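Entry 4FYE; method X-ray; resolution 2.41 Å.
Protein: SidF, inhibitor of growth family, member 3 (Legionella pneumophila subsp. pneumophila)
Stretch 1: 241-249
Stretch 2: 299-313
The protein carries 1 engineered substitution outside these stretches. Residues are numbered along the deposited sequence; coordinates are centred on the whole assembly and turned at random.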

ATOM      1  N   LEU A 241      12.109  -1.757  15.645  1.00 78.72           N
ATOM      2  CA  LEU A 241      10.672  -1.960  15.586  1.00 73.98           C
ATOM      3  C   LEU A 241       9.991  -0.885  14.777  1.00 72.80           C
ATOM      4  O   LEU A 241      10.550   0.213  14.567  1.00 66.07           O
ATOM      5  CB  LEU A 241      10.070  -1.930  16.977  1.00 69.68           C
ATOM      6  CG  LEU A 241      10.657  -2.899  17.986  1.00 73.34           C
ATOM      7  CD1 LEU A 241       9.904  -2.703  19.301  1.00 72.43           C
ATOM      8  CD2 LEU A 241      10.532  -4.331  17.489  1.00 65.76           C
ATOM      9  N   GLY A 242       8.764  -1.198  14.350  1.00 69.55           N
ATOM     10  CA  GLY A 242       7.972  -0.263  13.590  1.00 72.53           C
ATOM     11  C   GLY A 242       7.863  -0.603  12.124  1.00 75.06           C
ATOM     12  O   GLY A 242       8.776  -1.187  11.525  1.00 75.00           O
ATOM     13  N   ASN A 243       6.706  -0.259  11.569  1.00 68.30           N
ATOM     14  CA  ASN A 243       6.467  -0.294  10.126  1.00 80.49           C
ATOM     15  C   ASN A 243       7.106   0.871   9.333  1.00 79.31           C
ATOM     16  O   ASN A 243       7.462   1.933   9.872  1.00 73.99           O
ATOM     17  CB  ASN A 243       4.955  -0.327   9.861  1.00 76.22           C
ATOM     18  CG  ASN A 243       4.372  -1.695  10.108  1.00 75.12           C
ATOM     19  OD1 ASN A 243       4.888  -2.680   9.585  1.00 75.78           O
ATOM     20  ND2 ASN A 243       3.313  -1.774  10.929  1.00 71.23           N
ATOM     21  N   SER A 244       7.259   0.677   8.041  1.00 77.69           N
ATOM     22  CA  SER A 244       7.649   1.821   7.243  1.00 92.20           C
ATOM     23  C   SER A 244       7.131   1.700   5.834  1.00 84.15           C
ATOM     24  O   SER A 244       6.622   0.636   5.400  1.00 71.85           O
ATOM     25  CB  SER A 244       9.173   2.181   7.330  1.00 98.09           C
ATOM     26  OG  SER A 244      10.029   1.139   6.862  1.00 87.91           O
ATOM     27  N   SER A 245       7.248   2.840   5.162  1.00 88.97           N
ATOM     28  CA  SER A 245       6.637   3.080   3.872  1.00 94.16           C
ATOM     29  C   SER A 245       5.090   2.892   3.947  1.00 84.78           C
ATOM     30  O   SER A 245       4.478   2.500   2.943  1.00 95.54           O
ATOM     31  CB  SER A 245       7.353   2.224   2.786  1.00 93.33           C
ATOM     32  OG  SER A 245       6.524   1.883   1.675  1.00113.53           O
ATOM     33  N   MET A 246       4.464   3.158   5.115  1.00 71.12           N
ATOM     34  CA  MET A 246       2.982   3.101   5.175  1.00 54.75           C
ATOM     35  C   MET A 246       2.374   4.434   4.910  1.00 47.55           C
ATOM     36  O   MET A 246       2.596   5.401   5.629  1.00 51.85           O
ATOM     37  CB  MET A 246       2.403   2.531   6.469  1.00 55.88           C
ATOM     38  CG  MET A 246       1.078   1.838   6.252  1.00 51.63           C
ATOM     39  SD  MET A 246       0.565   0.858   7.665  0.59 46.54           S
ATOM     40  CE  MET A 246      -1.124   0.550   7.147  1.00 44.20           C
ATOM     41  N   ALA A 247       1.575   4.481   3.867  1.00 39.75           N
ATOM     42  CA  ALA A 247       0.869   5.693   3.572  1.00 39.13           C
ATOM     43  C   ALA A 247      -0.596   5.388   3.261  1.00 39.45           C
ATOM     44  O   ALA A 247      -0.945   4.286   2.778  1.00 47.84           O
ATOM     45  CB  ALA A 247       1.522   6.369   2.346  1.00 38.59           C
ATOM     46  N   ARG A 248      -1.422   6.392   3.472  1.00 34.97           N
ATOM     47  CA  ARG A 248      -2.819   6.309   3.229  1.00 37.90           C
ATOM     48  C   ARG A 248      -2.941   6.858   1.808  1.00 38.97           C
ATOM     49  O   ARG A 248      -2.449   7.964   1.495  1.00 41.20           O
ATOM     50  CB  ARG A 248      -3.556   7.230   4.209  1.00 34.69           C
ATOM     51  CG  ARG A 248      -5.065   7.332   3.972  1.00 34.15           C
ATOM     52  CD  ARG A 248      -5.755   6.066   4.607  1.00 38.05           C
ATOM     53  NE  ARG A 248      -7.171   6.303   4.608  1.00 38.89           N
ATOM     54  CZ  ARG A 248      -7.800   6.968   5.569  1.00 41.98           C
ATOM     55  NH1 ARG A 248      -7.119   7.366   6.634  1.00 43.92           N
ATOM     56  NH2 ARG A 248      -9.105   7.224   5.460  1.00 41.08           N
ATOM     57  N   MET A 249      -3.601   6.098   0.965  1.00 36.30           N
ATOM     58  CA  MET A 249      -3.764   6.448  -0.434  1.00 40.34           C
ATOM     59  C   MET A 249      -5.224   6.863  -0.708  1.00 44.00           C
ATOM     60  O   MET A 249      -6.160   6.079  -0.509  1.00 43.36           O
ATOM     61  CB  MET A 249      -3.407   5.269  -1.295  1.00 38.76           C
ATOM     62  CG  MET A 249      -3.596   5.502  -2.772  1.00 51.90           C
ATOM     63  SD  MET A 249      -2.594   4.297  -3.714  0.86 60.44           S
ATOM     64  CE  MET A 249      -3.800   3.002  -3.756  1.00 53.94           C
TER
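Stretch 2 299-313: EEVIQTLAQRQIDRM

Residues Glu299 to Asp311 of stretch 2 belong to a helix that begins earlier in the chain, and most of its backbone hydrogen bonds run from i to i-4, as in Thr304 N to Glu300 O at 2.9 Å and Asp311 N to Gln307 O at 3.0 Å. Stretch 1 is loop until Ala247, where a strand begins. The two run in the same general direction: the CA atoms of Gly242 and Glu300 lie 7.6 Å apart, and those of Arg248 and Arg308 lie 8.6 Å apart, so both chains advance together. The contact buries 424 Å² in total.

Leu241 makes no contact with stretch 2; its side chain comes no nearer than 7.0 Å. Gly242, at phi/psi 106/147, adopts a conformation in which a CB would be jammed against the preceding carbonyl O; its CA lies 3.6 Å from Glu300 OE2. The same carboxylate oxygen accepts a hydrogen bond from the backbone of Asn243, N to OE2 at 2.9 Å with an N-H...O angle of 163°, close to linear. The Asn243 side chain points toward the helix, and its ND2 comes within 3.4 Å of Val301 CG2.

Ser244 and Ser245 touch nothing on the helix and are poorly ordered. Met246 restores contact one helical turn beyond Glu300: with all three chi angles t, its extended side chain brings CE to 3.9 Å from Thr304 CG2 and 4.5 Å from Leu305 CD2. Ala247 is out of reach.

Arg248 has the largest covered area of any residue here, 96 Å². Arg308 CD lies over one face of its guanidinium, 3.2 Å from Arg248 NE, while Asp311 OD2 approaches the edge near the plane. There Arg248 NH1 donates to Asp311 OD2 at 3.0 Å and 150°, a hydrogen bond within a salt bridge. Arg312 CD sits obliquely, 3.6 Å from Arg248 NH2. Met249 is beyond contact.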

ATOM      1  N   GLU A 299       0.388  -5.703  15.369  1.00 47.92           N
ATOM      2  CA  GLU A 299      -0.492  -4.906  16.196  1.00 50.92           C
ATOM      3  C   GLU A 299      -0.528  -3.426  15.817  1.00 49.63           C
ATOM      4  O   GLU A 299      -1.618  -2.836  15.786  1.00 52.57           O
ATOM      5  CB  GLU A 299      -0.498  -5.234  17.719  1.00 58.13           C
ATOM      6  CG  GLU A 299       0.735  -4.864  18.543  1.00 68.52           C
ATOM      7  CD  GLU A 299       0.506  -4.919  20.072  1.00 69.46           C
ATOM      8  OE1 GLU A 299       1.177  -4.162  20.799  1.00 85.43           O
ATOM      9  OE2 GLU A 299      -0.316  -5.698  20.594  1.00 70.82           O
ATOM     10  N   GLU A 300       0.590  -2.870  15.361  1.00 47.87           N
ATOM     11  CA  GLU A 300       0.600  -1.489  14.896  1.00 46.13           C
ATOM     12  C   GLU A 300      -0.321  -1.333  13.713  1.00 48.64           C
ATOM     13  O   GLU A 300      -1.096  -0.392  13.628  1.00 51.68           O
ATOM     14  CB  GLU A 300       2.003  -1.028  14.553  1.00 46.84           C
ATOM     15  CG  GLU A 300       2.149   0.471  14.194  1.00 49.42           C
ATOM     16  CD  GLU A 300       3.429   0.815  13.392  1.00 60.12           C
ATOM     17  OE1 GLU A 300       3.451   1.870  12.693  1.00 75.99           O
ATOM     18  OE2 GLU A 300       4.426   0.043  13.409  1.00 55.88           O
ATOM     19  N   VAL A 301      -0.269  -2.290  12.803  1.00 47.78           N
ATOM     20  CA  VAL A 301      -1.205  -2.308  11.694  1.00 43.80           C
ATOM     21  C   VAL A 301      -2.668  -2.291  12.170  1.00 42.82           C
ATOM     22  O   VAL A 301      -3.503  -1.695  11.506  1.00 46.14           O
ATOM     23  CB  VAL A 301      -0.943  -3.536  10.759  1.00 41.95           C
ATOM     24  CG1 VAL A 301      -2.094  -3.817   9.758  1.00 38.84           C
ATOM     25  CG2 VAL A 301       0.370  -3.350  10.069  1.00 42.55           C
ATOM     26  N   ILE A 302      -2.985  -2.972  13.272  1.00 44.76           N
ATOM     27  CA  ILE A 302      -4.366  -2.956  13.791  1.00 42.52           C
ATOM     28  C   ILE A 302      -4.673  -1.573  14.294  1.00 40.41           C
ATOM     29  O   ILE A 302      -5.731  -1.021  14.055  1.00 40.09           O
ATOM     30  CB  ILE A 302      -4.603  -3.979  14.892  1.00 47.42           C
ATOM     31  CG1 ILE A 302      -4.211  -5.353  14.364  1.00 50.10           C
ATOM     32  CG2 ILE A 302      -6.056  -3.912  15.402  1.00 44.20           C
ATOM     33  CD1 ILE A 302      -4.891  -6.497  15.045  1.00 53.88           C
ATOM     34  N   GLN A 303      -3.712  -0.979  14.954  1.00 41.18           N
ATOM     35  CA  GLN A 303      -3.910   0.334  15.445  1.00 42.03           C
ATOM     36  C   GLN A 303      -4.171   1.338  14.303  1.00 42.45           C
ATOM     37  O   GLN A 303      -5.069   2.193  14.407  1.00 44.89           O
ATOM     38  CB  GLN A 303      -2.698   0.748  16.259  1.00 43.62           C
ATOM     39  CG  GLN A 303      -2.879   2.105  16.900  1.00 44.90           C
ATOM     40  CD  GLN A 303      -1.786   2.420  17.865  1.00 47.56           C
ATOM     41  OE1 GLN A 303      -0.824   3.088  17.488  1.00 49.41           O
ATOM     42  NE2 GLN A 303      -1.897   1.917  19.099  1.00 46.39           N
ATOM     43  N   THR A 304      -3.440   1.211  13.208  1.00 40.31           N
ATOM     44  CA  THR A 304      -3.585   2.132  12.072  1.00 40.12           C
ATOM     45  C   THR A 304      -4.930   1.857  11.362  1.00 42.61           C
ATOM     46  O   THR A 304      -5.572   2.803  10.948  1.00 40.41           O
ATOM     47  CB  THR A 304      -2.376   1.974  11.135  1.00 43.82           C
ATOM     48  OG1 THR A 304      -1.196   2.153  11.913  1.00 44.98           O
ATOM     49  CG2 THR A 304      -2.349   2.987   9.931  1.00 42.83           C
ATOM     50  N   LEU A 305      -5.404   0.608  11.249  1.00 39.04           N
ATOM     51  CA  LEU A 305      -6.688   0.480  10.603  1.00 39.69           C
ATOM     52  C   LEU A 305      -7.821   1.074  11.429  1.00 43.24           C
ATOM     53  O   LEU A 305      -8.759   1.690  10.898  1.00 46.95           O
ATOM     54  CB  LEU A 305      -6.977  -0.948  10.296  1.00 43.69           C
ATOM     55  CG  LEU A 305      -6.041  -1.765   9.396  1.00 47.96           C
ATOM     56  CD1 LEU A 305      -6.872  -2.673   8.552  1.00 45.10           C
ATOM     57  CD2 LEU A 305      -5.069  -1.069   8.472  1.00 43.70           C
ATOM     58  N   ALA A 306      -7.731   0.971  12.750  1.00 45.92           N
ATOM     59  CA  ALA A 306      -8.797   1.512  13.608  1.00 42.73           C
ATOM     60  C   ALA A 306      -8.851   3.020  13.497  1.00 44.80           C
ATOM     61  O   ALA A 306      -9.925   3.591  13.504  1.00 45.85           O
ATOM     62  CB  ALA A 306      -8.580   1.106  15.052  1.00 42.55           C
ATOM     63  N   GLN A 307      -7.680   3.676  13.414  1.00 47.88           N
ATOM     64  CA  GLN A 307      -7.605   5.167  13.248  1.00 42.33           C
ATOM     65  C   GLN A 307      -8.204   5.531  11.901  1.00 40.71           C
ATOM     66  O   GLN A 307      -8.895   6.527  11.824  1.00 45.56           O
ATOM     67  CB  GLN A 307      -6.133   5.746  13.363  1.00 40.16           C
ATOM     68  CG  GLN A 307      -6.043   7.254  13.755  1.00 38.72           C
ATOM     69  CD  GLN A 307      -6.324   7.563  15.246  1.00 43.28           C
ATOM     70  OE1 GLN A 307      -5.734   6.966  16.160  1.00 49.88           O
ATOM     71  NE2 GLN A 307      -7.201   8.526  15.503  1.00 43.69           N
ATOM     72  N   ARG A 308      -7.920   4.768  10.829  1.00 38.95           N
ATOM     73  CA  ARG A 308      -8.508   5.105   9.522  1.00 40.84           C
ATOM     74  C   ARG A 308     -10.077   5.073   9.704  1.00 42.69           C
ATOM     75  O   ARG A 308     -10.786   5.957   9.256  1.00 42.58           O
ATOM     76  CB  ARG A 308      -8.052   4.143   8.389  1.00 36.86           C
ATOM     77  CG  ARG A 308      -8.933   4.229   7.121  1.00 36.00           C
ATOM     78  CD  ARG A 308      -8.381   3.535   5.794  1.00 32.99           C
ATOM     79  NE  ARG A 308      -9.225   2.450   5.746  1.00 45.43           N
ATOM     80  CZ  ARG A 308     -10.200   2.156   4.934  1.00 46.51           C
ATOM     81  NH1 ARG A 308     -10.400   2.693   3.727  1.00 43.42           N
ATOM     82  NH2 ARG A 308     -10.850   1.102   5.338  1.00 50.54           N
ATOM     83  N   GLN A 309     -10.574   4.078  10.434  1.00 41.13           N
ATOM     84  CA  GLN A 309     -11.974   3.895  10.573  1.00 43.90           C
ATOM     85  C   GLN A 309     -12.553   5.107  11.286  1.00 47.16           C
ATOM     86  O   GLN A 309     -13.578   5.599  10.870  1.00 49.14           O
ATOM     87  CB  GLN A 309     -12.245   2.586  11.312  1.00 48.39           C
ATOM     88  CG  GLN A 309     -13.695   2.152  11.325  1.00 58.19           C
ATOM     89  CD  GLN A 309     -13.867   0.733  11.838  1.00 57.48           C
ATOM     90  OE1 GLN A 309     -14.278   0.537  12.965  1.00 53.23           O
ATOM     91  NE2 GLN A 309     -13.502  -0.258  11.013  1.00 60.16           N
ATOM     92  N   ILE A 310     -11.889   5.627  12.324  1.00 46.48           N
ATOM     93  CA  ILE A 310     -12.344   6.845  12.972  1.00 46.64           C
ATOM     94  C   ILE A 310     -12.323   8.081  11.987  1.00 53.62           C
ATOM     95  O   ILE A 310     -13.289   8.910  11.968  1.00 46.66           O
ATOM     96  CB  ILE A 310     -11.559   7.141  14.286  1.00 50.82           C
ATOM     97  CG1 ILE A 310     -12.121   6.416  15.528  1.00 49.28           C
ATOM     98  CG2 ILE A 310     -11.712   8.613  14.677  1.00 48.12           C
ATOM     99  CD1 ILE A 310     -12.206   4.935  15.497  1.00 48.36           C
ATOM    100  N   ASP A 311     -11.248   8.208  11.186  1.00 48.45           N
ATOM    101  CA  ASP A 311     -11.095   9.289  10.188  1.00 52.33           C
ATOM    102  C   ASP A 311     -12.253   9.304   9.204  1.00 50.41           C
ATOM    103  O   ASP A 311     -12.575  10.345   8.638  1.00 50.51           O
ATOM    104  CB  ASP A 311      -9.887   9.000   9.257  1.00 60.72           C
ATOM    105  CG  ASP A 311      -8.578   9.125   9.939  1.00 84.04           C
ATOM    106  OD1 ASP A 311      -8.609   9.448  11.175  1.00104.77           O
ATOM    107  OD2 ASP A 311      -7.527   8.885   9.240  1.00 78.29           O
ATOM    108  N   ARG A 312     -12.741   8.119   8.862  1.00 43.37           N
ATOM    109  CA  ARG A 312     -13.800   8.011   7.892  1.00 45.87           C
ATOM    110  C   ARG A 312     -15.158   8.321   8.514  1.00 46.82           C
ATOM    111  O   ARG A 312     -16.145   8.269   7.821  1.00 50.96           O
ATOM    112  CB  ARG A 312     -13.784   6.641   7.228  1.00 40.53           C
ATOM    113  CG  ARG A 312     -12.617   6.586   6.257  1.00 47.83           C
ATOM    114  CD  ARG A 312     -12.091   5.229   5.813  1.00 45.38           C
ATOM    115  NE  ARG A 312     -13.105   4.284   5.340  1.00 48.67           N
ATOM    116  CZ  ARG A 312     -13.717   4.443   4.183  1.00 49.33           C
ATOM    117  NH1 ARG A 312     -13.403   5.497   3.450  1.00 55.18           N
ATOM    118  NH2 ARG A 312     -14.584   3.564   3.750  1.00 44.51           N
ATOM    119  N   MET A 313     -15.224   8.644   9.795  1.00 44.33           N
ATOM    120  CA  MET A 313     -16.492   9.143  10.341  1.00 48.84           C
ATOM    121  C   MET A 313     -16.606  10.649  10.515  1.00 51.43           C
ATOM    122  O   MET A 313     -15.700  11.333  11.048  1.00 49.11           O
ATOM    123  CB  MET A 313     -16.824   8.432  11.633  1.00 47.89           C
ATOM    124  CG  MET A 313     -16.953   6.939  11.317  1.00 52.25           C
ATOM    125  SD  MET A 313     -17.537   5.934  12.657  0.82 62.16           S
ATOM    126  CE  MET A 313     -16.114   6.060  13.660  1.00 52.71           C
TER